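PDB 3K1Y: oxidoreductase from Corynebacterium diphtheriae, which probably acts as an FMN-dependent oxidoreductase of the NADPH-dependent FMN reductase family, built on a flavodoxin-like fold. Local coordinates for residues T27-A31 with V91-V95; L63-M67 with M106-I110; S99-K105 with A139-L143; A124-A130 with V156-D162; V152-V156 with I175-E181. All blocks are in the same frame, centred on the assembly; numbering follows the deposited sequence.

How the contacts relate
All five contacts belong to one flavodoxin-like domain, a parallel sheet in strand order 2-1-3-4-5 with helices on both faces. Contact 1 places helix 26-44 over strand 88-94, contact 4 pairs strands 120-127 and 150-159, and their centres lie about 9 Å apart. Contact 5 shares Val156 with contact 4 and adds helix 165-188 on the same face as helix 26-44. On the other face, contacts 2 and 3 both use helix 102-110 and reach the second subunit. Along the chain contact 1 closes before contacts 3, 4 and 5 open, whereas contacts 4 and 5 interleave. Contacts 1 and 4 probably frame the flavin end of the sheet, while 2 and 3 help build the subunit interface.

Contact 1. Residues T27-A31 with V91-V95; sequences TRQIA and VATPV. With SO4 (sulfate ion), chain G.
Helix 27-31 runs nearly antiparallel to strand 91-94, at 153° between their directions, and the axes of these short segments approach to 7.8 Å. Thr27 carries most of the contact, and its two branches do different work. With OG1 anti to the carbonyl carbon and beside the backbone N (chi1 -55°), the hydroxyl faces the ring of Pro94, 3.2 Å from Pro94 CD, and donates to the sulfate, 2.8 Å from Thr27 OG1 to sulfate O1. Thr27 N adds a weak bond to the same oxygen. The methyl takes the other direction, Thr27 CG2 lying 3.4 Å from both Ala92 CB and Ala92 O. One turn further on, Ala31 CB meets Ala92 CB at 4.1 Å, so two methyl groups lie against the small side chain of the strand and the helix can sit close. Ser22, Ser25 and Ser26 also bind the sulfate, consistent with this loop and helix start forming the phosphate pocket for FMN, as in other flavodoxin-like proteins. Strand 88-94 is flanked by strands 12-18 and 120-127, while Ala31 leans on Val16 and Ser18 of the first and Ile30 reaches across to Val156 and Ala158 of strand 150-159.

Contact 2. Residues L63-M67 with M106-I110; sequences LMTAM and MFFDI
Met106, a selenomethionine, brings its selenium up against two further selenomethionines of the facing loop: Met106 SE lies 3.6 Å from Met64 CG and 3.9 Å from Met67 CG. The side chain leaves the helix with CG anti to the backbone N (chi1 -168°), runs on extended through chi2 and bends only at chi3, which carries the selenium out to the loop before the methyl turns aside. Met64 crosses it at about a right angle. Met67, bent at both chi2 and chi3, runs at a slant across it, so that Met67 SE also comes within 4.2 Å of Met106 CG. Met64 and Met67 are poorly ordered, and the exact course of their ends is less certain than that of Met106.

One helical turn later Ile110 packs on Ala66, with Ala66 CB 3.5 Å from Ile110 CG1 and only slightly farther from the terminal methyl. Leu63 packs next to this pair: its CD1 stands at the edge of the Phe107 ring, near the ring plane, 4.0 Å from Phe107 CD1. Leu76 and Leu83 of helix 74-85 extend this apolar layer beside Ala66 and Phe107.

In the second subunit, another Met64 and another Met106 pack against their counterparts here, while Asp109 OD2 accepts from Gly102 N of that subunit. The contact is wholly apolar, with dispersion between aliphatic, aromatic and selenium atoms, the selenium standing in for methionine sulfur; such packing sets few directional demands, which may be compatible with the poor order of Met64 and Met67 at this subunit interface.

Contact 3. Residues S99-K105 with A139-L143; sequences SYTGLFK and ALRPL
Lys105 NZ, at the end of a chain whose CE rests 4.1 Å from Leu143 CD1, is gripped by three oxygens: it forms a salt bridge with Asp109 OD1 and hydrogen bonds with Phe96 O and Tyr100 O of the second subunit. Bends at chi2 and chi4 turn the lysine so that its carbons serve the helix of residues 139-143 while its ammonium serves the interface.

Tyr100 packs against that helix. Its CG stands between the backbone N and the carbonyl carbon (chi1 53°), which swings the ring toward Ala139; Ala139 O then lies at the ring edge, in the plane of the ring, 3.5 Å from Tyr100 CE2. Ser99 OG sits over one face of the ring, toward its rim, and also touches the methyl of Ala139, 3.5 Å from Ala139 CB. Leu143 CD2 touches both aromatic rings, 4.0 Å from Tyr100 CE2 and 4.1 Å from Phe104 CE2. Phe104 and Leu143 run antiparallel past one another, and Phe104 meets Leu140 nearly at right angles, with Phe104 CZ 4.0 Å from Leu140 CD2.

Helices 102-110 and 135-146 are therefore joined by apolar packing on one face of the sheet, where Phe104 also touches Val91 and Thr93. Lys105 turns its ammonium away from this packing, to Asp109 of its own chain and two carbonyls of the second subunit; the nearby Asp109 would probably favour a charged Lys105.

Contact 4. Residues A124-A130 with V156-D162; sequences AATAGSA and VFAATED. With SO4 (sulfate ion), chain H.
Phe157 lies flat along strand 124-127, with Thr126 CA over one face of its ring and Ala125 CB 3.6 Å from Phe157 CD1. CG is anti to the backbone N (chi1 -171°), which lets the ring reach across to the neighbouring strand; there Phe157 CZ meets Ala127 CB at 3.9 Å, and the chain after the strand curls back until Ser129 O stands in the ring plane at its edge, 3.3 Å from Phe157 CE2. Farther along, Ala130 CB packs on Ala159 CB. On the other face of the sheet, Ala124 and Val156 meet beneath helix 26-44.

The strands are bound by a parallel ladder: Ala125 N donates to Val156 O, Ala158 N to Ala125 O, Ala127 N to Ala158 O and Thr160 N to Ala127 O. Ala158 O is held twice, since Thr126 OG1 donates to it as well, 2.8 Å away and tilted 30° from the carbonyl plane; this fixes the threonine hydroxyl against the neighbouring strand.

At the polar edge, Ser129 N gives the sulfate a nearly straight bond, 3.2 Å to sulfate O3, with a weak one from Gly128 N to the same oxygen. A water links Ala130 N to Asp162 OD2. Strands 120-127 and 150-159, connected through helix 135-146, form a beta-alpha-beta unit of the flavodoxin-like fold, and the loop at the carboxyl end of the first of them probably helps to shape the flavin site, as in related FMN reductases.

Contact 5. Residues V152-V156 with I175-E181; sequences VPTGV and IARAAGE
Both carboxylate oxygens of Glu181 are taken by Thr154. Thr154 N donates to Glu181 OE1 at 3.0 Å, on the syn lone pair, while Thr154 OG1 donates to Glu181 OE2 from the syn side, 21° out of the carboxylate plane; the modelled separation of 2.5 Å between OG1 and OE2 is so short that its exact value is doubtful. If both bonds hold, they would restrain the carboxylate from rotating. The acid reaches Thr154 with CG anti to the carbonyl carbon (chi1 -85°) and an extended chain, passing Val152 obliquely, 3.8 Å between Glu181 CB and Val152 CB. One turn earlier in the helix, Ala178 CB touches Thr154 O at 3.5 Å and Val156 CG2 at 3.9 Å.

These bonds fasten the C-terminal helix 165-188 of the flavodoxin-like fold to strand 150-159, the outermost strand on this side of the sheet within the chain, where its regular course is broken.

In the next shell, a water accepts from Arg177 NH1 and donates to Thr154 OG1, 2.9 Å from each, though the outer end of Arg177 may be shaped by the crystal. Arg174 NH2 binds Gly155 O, and Arg141 NH2 of helix 135-146 binds Val152 O from the other face of the sheet.

Contact 1. Residues T27-A31 with V91-V95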
# COMPACT_ATOMS: atom_id res chain seq x y z
N THR A 27 4.34 -11.62 -19.76
CA THR A 27 3.78 -12.13 -18.51
C THR A 27 3.72 -13.66 -18.56
O THR A 27 3.98 -14.33 -17.55
CB THR A 27 2.35 -11.60 -18.24
OG1 THR A 27 2.34 -10.17 -18.26
CG2 THR A 27 1.89 -12.06 -16.88
N ARG A 28 3.39 -14.20 -19.72
CA ARG A 28 3.32 -15.65 -19.87
C ARG A 28 4.71 -16.26 -19.82
O ARG A 28 4.88 -17.41 -19.42
CB ARG A 28 2.62 -16.04 -21.18
CG ARG A 28 2.64 -17.54 -21.49
CD ARG A 28 2.18 -18.36 -20.29
NE ARG A 28 2.00 -19.78 -20.60
CZ ARG A 28 1.08 -20.23 -21.46
NH1 ARG A 28 0.27 -19.39 -22.08
NH2 ARG A 28 0.97 -21.53 -21.69
N GLN A 29 5.71 -15.48 -20.22
CA GLN A 29 7.09 -15.96 -20.22
C GLN A 29 7.65 -16.14 -18.80
O GLN A 29 8.28 -17.16 -18.51
CB GLN A 29 7.99 -15.02 -21.03
CG GLN A 29 7.52 -14.90 -22.48
CD GLN A 29 8.33 -13.90 -23.30
OE1 GLN A 29 8.52 -12.75 -22.90
NE2 GLN A 29 8.81 -14.34 -24.47
N ILE A 30 7.42 -15.17 -17.91
CA ILE A 30 7.94 -15.33 -16.56
C ILE A 30 7.09 -16.37 -15.83
O ILE A 30 7.58 -17.10 -14.97
CB ILE A 30 7.92 -14.01 -15.76
CG1 ILE A 30 8.50 -14.26 -14.37
CG2 ILE A 30 6.49 -13.44 -15.67
CD1 ILE A 30 8.66 -13.03 -13.53
N ALA A 31 5.82 -16.45 -16.22
CA ALA A 31 4.91 -17.42 -15.63
C ALA A 31 5.43 -18.82 -15.95
O ALA A 31 5.46 -19.70 -15.09
CB ALA A 31 3.52 -17.23 -16.20
N VAL A 91 0.54 -16.67 -9.97
CA VAL A 91 -0.20 -15.59 -10.60
C VAL A 91 0.80 -14.57 -11.13
O VAL A 91 1.71 -14.14 -10.42
CB VAL A 91 -1.18 -14.88 -9.60
CG1 VAL A 91 -2.25 -15.85 -9.16
CG2 VAL A 91 -0.42 -14.32 -8.39
N ALA A 92 0.63 -14.20 -12.39
CA ALA A 92 1.53 -13.25 -13.02
C ALA A 92 0.70 -12.17 -13.69
O ALA A 92 -0.31 -12.46 -14.32
CB ALA A 92 2.40 -13.95 -14.06
N THR A 93 1.13 -10.93 -13.53
CA THR A 93 0.40 -9.83 -14.12
C THR A 93 1.30 -8.74 -14.67
O THR A 93 2.35 -8.44 -14.10
CB THR A 93 -0.55 -9.14 -13.09
OG1 THR A 93 -1.29 -8.10 -13.74
CG2 THR A 93 0.26 -8.50 -11.96
N PRO A 94 0.92 -8.18 -15.82
CA PRO A 94 1.74 -7.10 -16.36
C PRO A 94 1.37 -5.93 -15.43
O PRO A 94 0.48 -6.07 -14.59
CB PRO A 94 1.20 -6.92 -17.78
CG PRO A 94 -0.20 -7.46 -17.69
CD PRO A 94 -0.05 -8.66 -16.82
N VAL A 95 2.03 -4.80 -15.56
CA VAL A 95 1.70 -3.68 -14.69
C VAL A 95 1.07 -2.57 -15.50
O VAL A 95 1.71 -2.01 -16.39
CB VAL A 95 2.94 -3.15 -13.96
CG1 VAL A 95 2.52 -2.08 -12.94
CG2 VAL A 95 3.67 -4.30 -13.28
S SO4 G . 2.47 -8.72 -21.84
O1 SO4 G . 3.02 -8.81 -20.59
O2 SO4 G . 3.58 -8.54 -22.67
O3 SO4 G . 1.79 -9.89 -22.14
O4 SO4 G . 1.55 -7.67 -21.90

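Contact 2. Residues L63-M67 with M106-I110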
# COMPACT_ATOMS: atom_id res chain seq x y z
N LEU A 63 -15.34 -14.35 -18.80
CA LEU A 63 -15.15 -13.49 -17.65
C LEU A 63 -16.19 -12.38 -17.63
O LEU A 63 -16.89 -12.20 -16.64
CB LEU A 63 -13.74 -12.89 -17.68
CG LEU A 63 -12.86 -13.11 -16.45
CD1 LEU A 63 -12.98 -14.53 -15.94
CD2 LEU A 63 -11.42 -12.80 -16.81
N MSE A 64 -16.30 -11.64 -18.72
CA MSE A 64 -17.26 -10.56 -18.76
C MSE A 64 -18.70 -11.01 -19.00
O MSE A 64 -19.57 -10.20 -19.29
CB MSE A 64 -16.80 -9.48 -19.75
CG MSE A 64 -15.83 -8.48 -19.08
SE MSE A 64 -14.83 -7.41 -20.14
CE MSE A 64 -13.24 -8.17 -20.00
N THR A 65 -18.93 -12.32 -18.87
CA THR A 65 -20.28 -12.87 -18.97
C THR A 65 -20.64 -13.13 -17.51
O THR A 65 -21.80 -13.04 -17.12
CB THR A 65 -20.34 -14.21 -19.74
OG1 THR A 65 -20.46 -13.94 -21.14
CG2 THR A 65 -21.57 -15.02 -19.32
N ALA A 66 -19.63 -13.44 -16.71
CA ALA A 66 -19.82 -13.66 -15.29
C ALA A 66 -19.96 -12.28 -14.62
O ALA A 66 -20.23 -12.19 -13.42
CB ALA A 66 -18.63 -14.41 -14.71
N MSE A 67 -19.76 -11.22 -15.40
CA MSE A 67 -19.89 -9.86 -14.90
C MSE A 67 -21.33 -9.39 -15.06
O MSE A 67 -21.98 -8.98 -14.11
CB MSE A 67 -18.96 -8.91 -15.66
CG MSE A 67 -17.53 -8.87 -15.17
SE MSE A 67 -17.38 -8.23 -13.35
CE MSE A 67 -17.74 -6.36 -13.67
N MSE A 106 -10.36 -8.70 -12.21
CA MSE A 106 -11.67 -9.23 -12.51
C MSE A 106 -11.78 -10.71 -12.19
O MSE A 106 -12.72 -11.14 -11.53
CB MSE A 106 -12.00 -8.99 -13.98
CG MSE A 106 -13.45 -9.23 -14.32
SE MSE A 106 -13.79 -8.65 -16.12
CE MSE A 106 -13.89 -6.73 -15.80
N PHE A 107 -10.81 -11.49 -12.65
CA PHE A 107 -10.81 -12.92 -12.40
C PHE A 107 -11.01 -13.19 -10.91
O PHE A 107 -11.96 -13.88 -10.52
CB PHE A 107 -9.49 -13.56 -12.86
CG PHE A 107 -9.42 -15.05 -12.62
CD1 PHE A 107 -10.17 -15.94 -13.40
CD2 PHE A 107 -8.62 -15.57 -11.61
CE1 PHE A 107 -10.11 -17.32 -13.17
CE2 PHE A 107 -8.56 -16.94 -11.37
CZ PHE A 107 -9.31 -17.82 -12.16
N PHE A 108 -10.14 -12.63 -10.08
CA PHE A 108 -10.27 -12.82 -8.64
C PHE A 108 -11.63 -12.39 -8.12
O PHE A 108 -12.24 -13.09 -7.31
CB PHE A 108 -9.15 -12.09 -7.91
CG PHE A 108 -7.81 -12.73 -8.10
CD1 PHE A 108 -7.42 -13.79 -7.29
CD2 PHE A 108 -6.98 -12.35 -9.15
CE1 PHE A 108 -6.23 -14.46 -7.52
CE2 PHE A 108 -5.79 -13.01 -9.39
CZ PHE A 108 -5.41 -14.08 -8.58
N ASP A 109 -12.13 -11.24 -8.59
CA ASP A 109 -13.44 -10.78 -8.15
C ASP A 109 -14.50 -11.87 -8.36
O ASP A 109 -15.42 -12.04 -7.56
CB ASP A 109 -13.89 -9.53 -8.92
CG ASP A 109 -12.99 -8.34 -8.68
OD1 ASP A 109 -12.37 -8.25 -7.60
OD2 ASP A 109 -12.93 -7.47 -9.57
N ILE A 110 -14.35 -12.60 -9.46
CA ILE A 110 -15.30 -13.65 -9.85
C ILE A 110 -15.29 -14.91 -8.98
O ILE A 110 -16.27 -15.65 -8.97
CB ILE A 110 -15.07 -14.03 -11.35
CG1 ILE A 110 -16.35 -13.82 -12.13
CG2 ILE A 110 -14.59 -15.47 -11.50
CD1 ILE A 110 -16.80 -12.37 -12.18

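Contact 3. Residues S99-K105 with A139-L143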
# COMPACT_ATOMS: atom_id res chain seq x y z
N SER A 99 -0.08 -0.87 -11.16
CA SER A 99 -0.61 -1.92 -10.32
C SER A 99 -1.04 -3.10 -11.18
O SER A 99 -0.76 -3.14 -12.38
CB SER A 99 -1.79 -1.40 -9.50
OG SER A 99 -2.27 -2.40 -8.63
N TYR A 100 -1.70 -4.08 -10.58
CA TYR A 100 -2.14 -5.24 -11.34
C TYR A 100 -3.23 -4.83 -12.33
O TYR A 100 -3.88 -3.81 -12.15
CB TYR A 100 -2.63 -6.36 -10.41
CG TYR A 100 -3.68 -5.97 -9.40
CD1 TYR A 100 -4.89 -5.39 -9.80
CD2 TYR A 100 -3.50 -6.25 -8.05
CE1 TYR A 100 -5.90 -5.12 -8.87
CE2 TYR A 100 -4.49 -5.98 -7.12
CZ TYR A 100 -5.69 -5.42 -7.53
OH TYR A 100 -6.68 -5.19 -6.61
N THR A 101 -3.41 -5.63 -13.37
CA THR A 101 -4.39 -5.34 -14.41
C THR A 101 -5.84 -5.47 -13.95
O THR A 101 -6.15 -6.27 -13.07
CB THR A 101 -4.18 -6.25 -15.63
OG1 THR A 101 -2.87 -6.04 -16.18
CG2 THR A 101 -5.20 -5.95 -16.68
N GLY A 102 -6.72 -4.67 -14.55
CA GLY A 102 -8.12 -4.75 -14.20
C GLY A 102 -8.61 -6.15 -14.52
O GLY A 102 -9.39 -6.73 -13.77
N LEU A 103 -8.14 -6.70 -15.64
CA LEU A 103 -8.53 -8.04 -16.06
C LEU A 103 -8.07 -9.09 -15.05
O LEU A 103 -8.78 -10.05 -14.74
CB LEU A 103 -7.96 -8.36 -17.44
CG LEU A 103 -8.25 -9.76 -18.01
CD1 LEU A 103 -9.74 -9.91 -18.28
CD2 LEU A 103 -7.44 -9.97 -19.30
N PHE A 104 -6.86 -8.90 -14.53
CA PHE A 104 -6.31 -9.79 -13.53
C PHE A 104 -7.25 -9.69 -12.33
O PHE A 104 -7.68 -10.71 -11.77
CB PHE A 104 -4.91 -9.30 -13.15
CG PHE A 104 -4.27 -10.06 -12.01
CD1 PHE A 104 -3.52 -11.21 -12.25
CD2 PHE A 104 -4.37 -9.58 -10.69
CE1 PHE A 104 -2.86 -11.87 -11.20
CE2 PHE A 104 -3.72 -10.23 -9.65
CZ PHE A 104 -2.96 -11.38 -9.90
N LYS A 105 -7.58 -8.46 -11.95
CA LYS A 105 -8.45 -8.24 -10.80
C LYS A 105 -9.83 -8.84 -11.01
O LYS A 105 -10.40 -9.43 -10.09
CB LYS A 105 -8.59 -6.73 -10.52
CG LYS A 105 -9.41 -6.40 -9.27
CD LYS A 105 -8.85 -7.11 -8.03
CE LYS A 105 -9.29 -6.45 -6.73
NZ LYS A 105 -10.77 -6.36 -6.55
N ALA A 139 0.00 -4.54 -3.64
CA ALA A 139 -1.20 -4.79 -4.42
C ALA A 139 -1.55 -6.28 -4.52
O ALA A 139 -2.66 -6.67 -4.16
CB ALA A 139 -1.07 -4.19 -5.82
N LEU A 140 -0.62 -7.12 -4.99
CA LEU A 140 -0.91 -8.56 -5.11
C LEU A 140 -0.93 -9.31 -3.79
O LEU A 140 -1.80 -10.16 -3.56
CB LEU A 140 0.09 -9.26 -6.03
CG LEU A 140 -0.14 -9.03 -7.52
CD1 LEU A 140 0.50 -7.71 -7.91
CD2 LEU A 140 0.47 -10.18 -8.30
N ARG A 141 0.02 -9.01 -2.93
CA ARG A 141 0.10 -9.67 -1.64
C ARG A 141 -1.18 -9.40 -0.84
O ARG A 141 -1.88 -10.32 -0.43
CB ARG A 141 1.35 -9.17 -0.90
CG ARG A 141 1.67 -9.95 0.36
CD ARG A 141 3.17 -10.11 0.53
NE ARG A 141 3.45 -11.49 0.91
CZ ARG A 141 4.38 -12.26 0.37
NH1 ARG A 141 5.17 -11.79 -0.59
NH2 ARG A 141 4.51 -13.51 0.78
N PRO A 142 -1.52 -8.13 -0.64
CA PRO A 142 -2.75 -7.86 0.13
C PRO A 142 -3.97 -8.58 -0.45
O PRO A 142 -4.84 -9.04 0.29
CB PRO A 142 -2.89 -6.34 0.04
CG PRO A 142 -1.44 -5.88 -0.09
CD PRO A 142 -0.89 -6.88 -1.08
N LEU A 143 -4.03 -8.68 -1.78
CA LEU A 143 -5.15 -9.34 -2.45
C LEU A 143 -5.19 -10.83 -2.14
O LEU A 143 -6.25 -11.37 -1.79
CB LEU A 143 -5.07 -9.14 -3.97
CG LEU A 143 -6.19 -9.82 -4.77
CD1 LEU A 143 -7.53 -9.26 -4.37
CD2 LEU A 143 -5.95 -9.62 -6.27

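Contact 4. Residues A124-A130 with V156-D162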
# COMPACT_ATOMS: atom_id res chain seq x y z
N ALA A 124 3.67 -12.83 -8.82
CA ALA A 124 4.64 -12.31 -9.77
C ALA A 124 4.09 -11.24 -10.73
O ALA A 124 2.91 -11.24 -11.08
CB ALA A 124 5.24 -13.47 -10.57
N ALA A 125 4.98 -10.35 -11.14
CA ALA A 125 4.62 -9.28 -12.06
C ALA A 125 5.80 -8.98 -12.98
O ALA A 125 6.92 -9.43 -12.73
CB ALA A 125 4.24 -8.04 -11.29
N THR A 126 5.55 -8.23 -14.03
CA THR A 126 6.60 -7.87 -14.96
C THR A 126 6.38 -6.50 -15.57
O THR A 126 5.26 -5.97 -15.55
CB THR A 126 6.72 -8.89 -16.11
OG1 THR A 126 7.76 -8.48 -17.00
CG2 THR A 126 5.40 -8.98 -16.89
N ALA A 127 7.45 -5.93 -16.10
CA ALA A 127 7.43 -4.63 -16.76
C ALA A 127 8.82 -4.43 -17.35
O ALA A 127 9.65 -5.35 -17.30
CB ALA A 127 7.11 -3.52 -15.76
N GLY A 128 9.07 -3.26 -17.92
CA GLY A 128 10.38 -2.99 -18.51
C GLY A 128 11.42 -2.78 -17.43
O GLY A 128 12.46 -3.46 -17.39
N SER A 129 11.14 -1.85 -16.53
CA SER A 129 12.06 -1.55 -15.45
C SER A 129 11.51 -2.11 -14.15
O SER A 129 10.45 -2.74 -14.14
CB SER A 129 12.27 -0.04 -15.32
OG SER A 129 11.17 0.59 -14.70
N ALA A 130 12.22 -1.86 -13.06
CA ALA A 130 11.82 -2.35 -11.76
C ALA A 130 11.28 -1.25 -10.84
O ALA A 130 11.06 -1.49 -9.65
CB ALA A 130 13.02 -3.03 -11.09
N VAL A 156 8.12 -12.49 -7.23
CA VAL A 156 8.94 -12.44 -8.43
C VAL A 156 8.57 -11.30 -9.36
O VAL A 156 7.56 -11.36 -10.05
CB VAL A 156 8.82 -13.76 -9.22
CG1 VAL A 156 9.74 -13.73 -10.42
CG2 VAL A 156 9.16 -14.92 -8.33
N PHE A 157 9.39 -10.25 -9.38
CA PHE A 157 9.13 -9.13 -10.27
C PHE A 157 10.19 -9.11 -11.37
O PHE A 157 11.36 -8.83 -11.13
CB PHE A 157 9.18 -7.79 -9.53
CG PHE A 157 8.70 -6.64 -10.37
CD1 PHE A 157 7.34 -6.35 -10.46
CD2 PHE A 157 9.61 -5.87 -11.10
CE1 PHE A 157 6.88 -5.31 -11.28
CE2 PHE A 157 9.16 -4.83 -11.93
CZ PHE A 157 7.79 -4.55 -12.02
N ALA A 158 9.76 -9.40 -12.59
CA ALA A 158 10.67 -9.43 -13.72
C ALA A 158 10.70 -8.12 -14.49
O ALA A 158 9.70 -7.70 -15.08
CB ALA A 158 10.30 -10.57 -14.66
N ALA A 159 11.86 -7.48 -14.47
CA ALA A 159 12.07 -6.24 -15.21
C ALA A 159 12.86 -6.73 -16.42
O ALA A 159 13.99 -7.16 -16.28
CB ALA A 159 12.90 -5.28 -14.39
N THR A 160 12.25 -6.69 -17.59
CA THR A 160 12.90 -7.19 -18.80
C THR A 160 14.20 -6.46 -19.17
O THR A 160 15.12 -7.06 -19.73
CB THR A 160 11.95 -7.12 -20.00
OG1 THR A 160 11.68 -5.75 -20.32
CG2 THR A 160 10.65 -7.84 -19.67
N GLU A 161 14.27 -5.17 -18.84
CA GLU A 161 15.45 -4.37 -19.14
C GLU A 161 16.67 -4.81 -18.34
O GLU A 161 17.79 -4.37 -18.61
CB GLU A 161 15.16 -2.89 -18.87
CG GLU A 161 13.95 -2.35 -19.61
CD GLU A 161 13.75 -0.87 -19.39
OE1 GLU A 161 13.92 -0.40 -18.25
OE2 GLU A 161 13.41 -0.17 -20.37
N ASP A 162 16.46 -5.68 -17.36
CA ASP A 162 17.57 -6.15 -16.55
C ASP A 162 17.84 -7.65 -16.71
O ASP A 162 18.26 -8.31 -15.77
CB ASP A 162 17.31 -5.84 -15.07
CG ASP A 162 17.07 -4.36 -14.83
OD1 ASP A 162 17.74 -3.53 -15.48
OD2 ASP A 162 16.21 -4.03 -13.97
S SO4 H . 8.00 0.72 -16.64
O1 SO4 H . 6.70 0.44 -16.12
O2 SO4 H . 8.97 0.86 -15.68
O3 SO4 H . 8.48 -0.25 -17.48
O4 SO4 H . 7.91 1.94 -17.30
O HOH W 1 15.12 -1.31 -13.53

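Contact 5. Residues V152-V156 with I175-E181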
# COMPACT_ATOMS: atom_id res chain seq x y z
N VAL A 152 4.13 -17.28 -0.53
CA VAL A 152 5.53 -17.48 -0.19
C VAL A 152 6.24 -16.14 -0.18
O VAL A 152 5.98 -15.27 -1.03
CB VAL A 152 6.23 -18.46 -1.15
CG1 VAL A 152 5.43 -19.75 -1.22
CG2 VAL A 152 6.43 -17.84 -2.52
N PRO A 153 7.15 -15.94 0.78
CA PRO A 153 7.94 -14.73 0.97
C PRO A 153 8.59 -14.15 -0.29
O PRO A 153 8.69 -12.94 -0.45
CB PRO A 153 8.99 -15.15 1.99
CG PRO A 153 8.26 -16.15 2.81
CD PRO A 153 7.56 -16.98 1.75
N THR A 154 9.03 -15.02 -1.19
CA THR A 154 9.70 -14.54 -2.38
C THR A 154 8.79 -14.20 -3.54
O THR A 154 8.30 -15.09 -4.25
CB THR A 154 10.74 -15.55 -2.87
OG1 THR A 154 11.60 -15.91 -1.78
CG2 THR A 154 11.57 -14.97 -3.99
N GLY A 155 8.56 -12.90 -3.73
CA GLY A 155 7.74 -12.45 -4.83
C GLY A 155 8.66 -12.37 -6.03
O GLY A 155 9.86 -12.19 -5.86
N VAL A 156 8.12 -12.49 -7.23
CA VAL A 156 8.94 -12.44 -8.43
C VAL A 156 8.57 -11.30 -9.36
O VAL A 156 7.56 -11.36 -10.05
CB VAL A 156 8.82 -13.76 -9.22
CG1 VAL A 156 9.74 -13.73 -10.42
CG2 VAL A 156 9.16 -14.92 -8.33
N ILE A 175 14.07 -16.94 -8.83
CA ILE A 175 12.91 -17.71 -9.27
C ILE A 175 12.95 -19.08 -8.57
O ILE A 175 11.95 -19.56 -8.06
CB ILE A 175 12.92 -17.91 -10.80
CG1 ILE A 175 12.73 -16.56 -11.51
CG2 ILE A 175 11.84 -18.90 -11.20
CD1 ILE A 175 12.73 -16.64 -13.02
N ALA A 176 14.13 -19.69 -8.56
CA ALA A 176 14.31 -20.99 -7.92
C ALA A 176 13.92 -20.92 -6.44
O ALA A 176 13.24 -21.82 -5.94
CB ALA A 176 15.76 -21.45 -8.06
N ARG A 177 14.33 -19.86 -5.75
CA ARG A 177 13.98 -19.73 -4.33
C ARG A 177 12.46 -19.75 -4.14
O ARG A 177 11.95 -20.51 -3.32
CB ARG A 177 14.55 -18.44 -3.74
CG ARG A 177 14.21 -18.26 -2.26
CD ARG A 177 14.81 -16.98 -1.70
NE ARG A 177 16.25 -16.94 -1.91
CZ ARG A 177 17.02 -15.90 -1.62
NH1 ARG A 177 16.49 -14.80 -1.10
NH2 ARG A 177 18.32 -15.96 -1.87
N ALA A 178 11.75 -18.92 -4.90
CA ALA A 178 10.29 -18.89 -4.83
C ALA A 178 9.76 -20.28 -5.20
O ALA A 178 8.86 -20.81 -4.56
CB ALA A 178 9.74 -17.86 -5.79
N ALA A 179 10.35 -20.86 -6.24
CA ALA A 179 9.95 -22.19 -6.67
C ALA A 179 10.12 -23.20 -5.53
O ALA A 179 9.22 -24.00 -5.25
CB ALA A 179 10.79 -22.62 -7.87
N GLY A 180 11.27 -23.14 -4.86
CA GLY A 180 11.54 -24.05 -3.76
C GLY A 180 10.56 -23.82 -2.62
O GLY A 180 10.03 -24.78 -2.05
N GLU A 181 10.33 -22.56 -2.29
CA GLU A 181 9.40 -22.23 -1.21
C GLU A 181 8.04 -22.83 -1.51
O GLU A 181 7.44 -23.51 -0.67
CB GLU A 181 9.28 -20.71 -1.05
CG GLU A 181 10.35 -20.07 -0.18
CD GLU A 181 10.49 -18.57 -0.43
OE1 GLU A 181 9.45 -17.87 -0.53
OE2 GLU A 181 11.64 -18.08 -0.52
O HOH W 2 13.66 -14.16 -0.79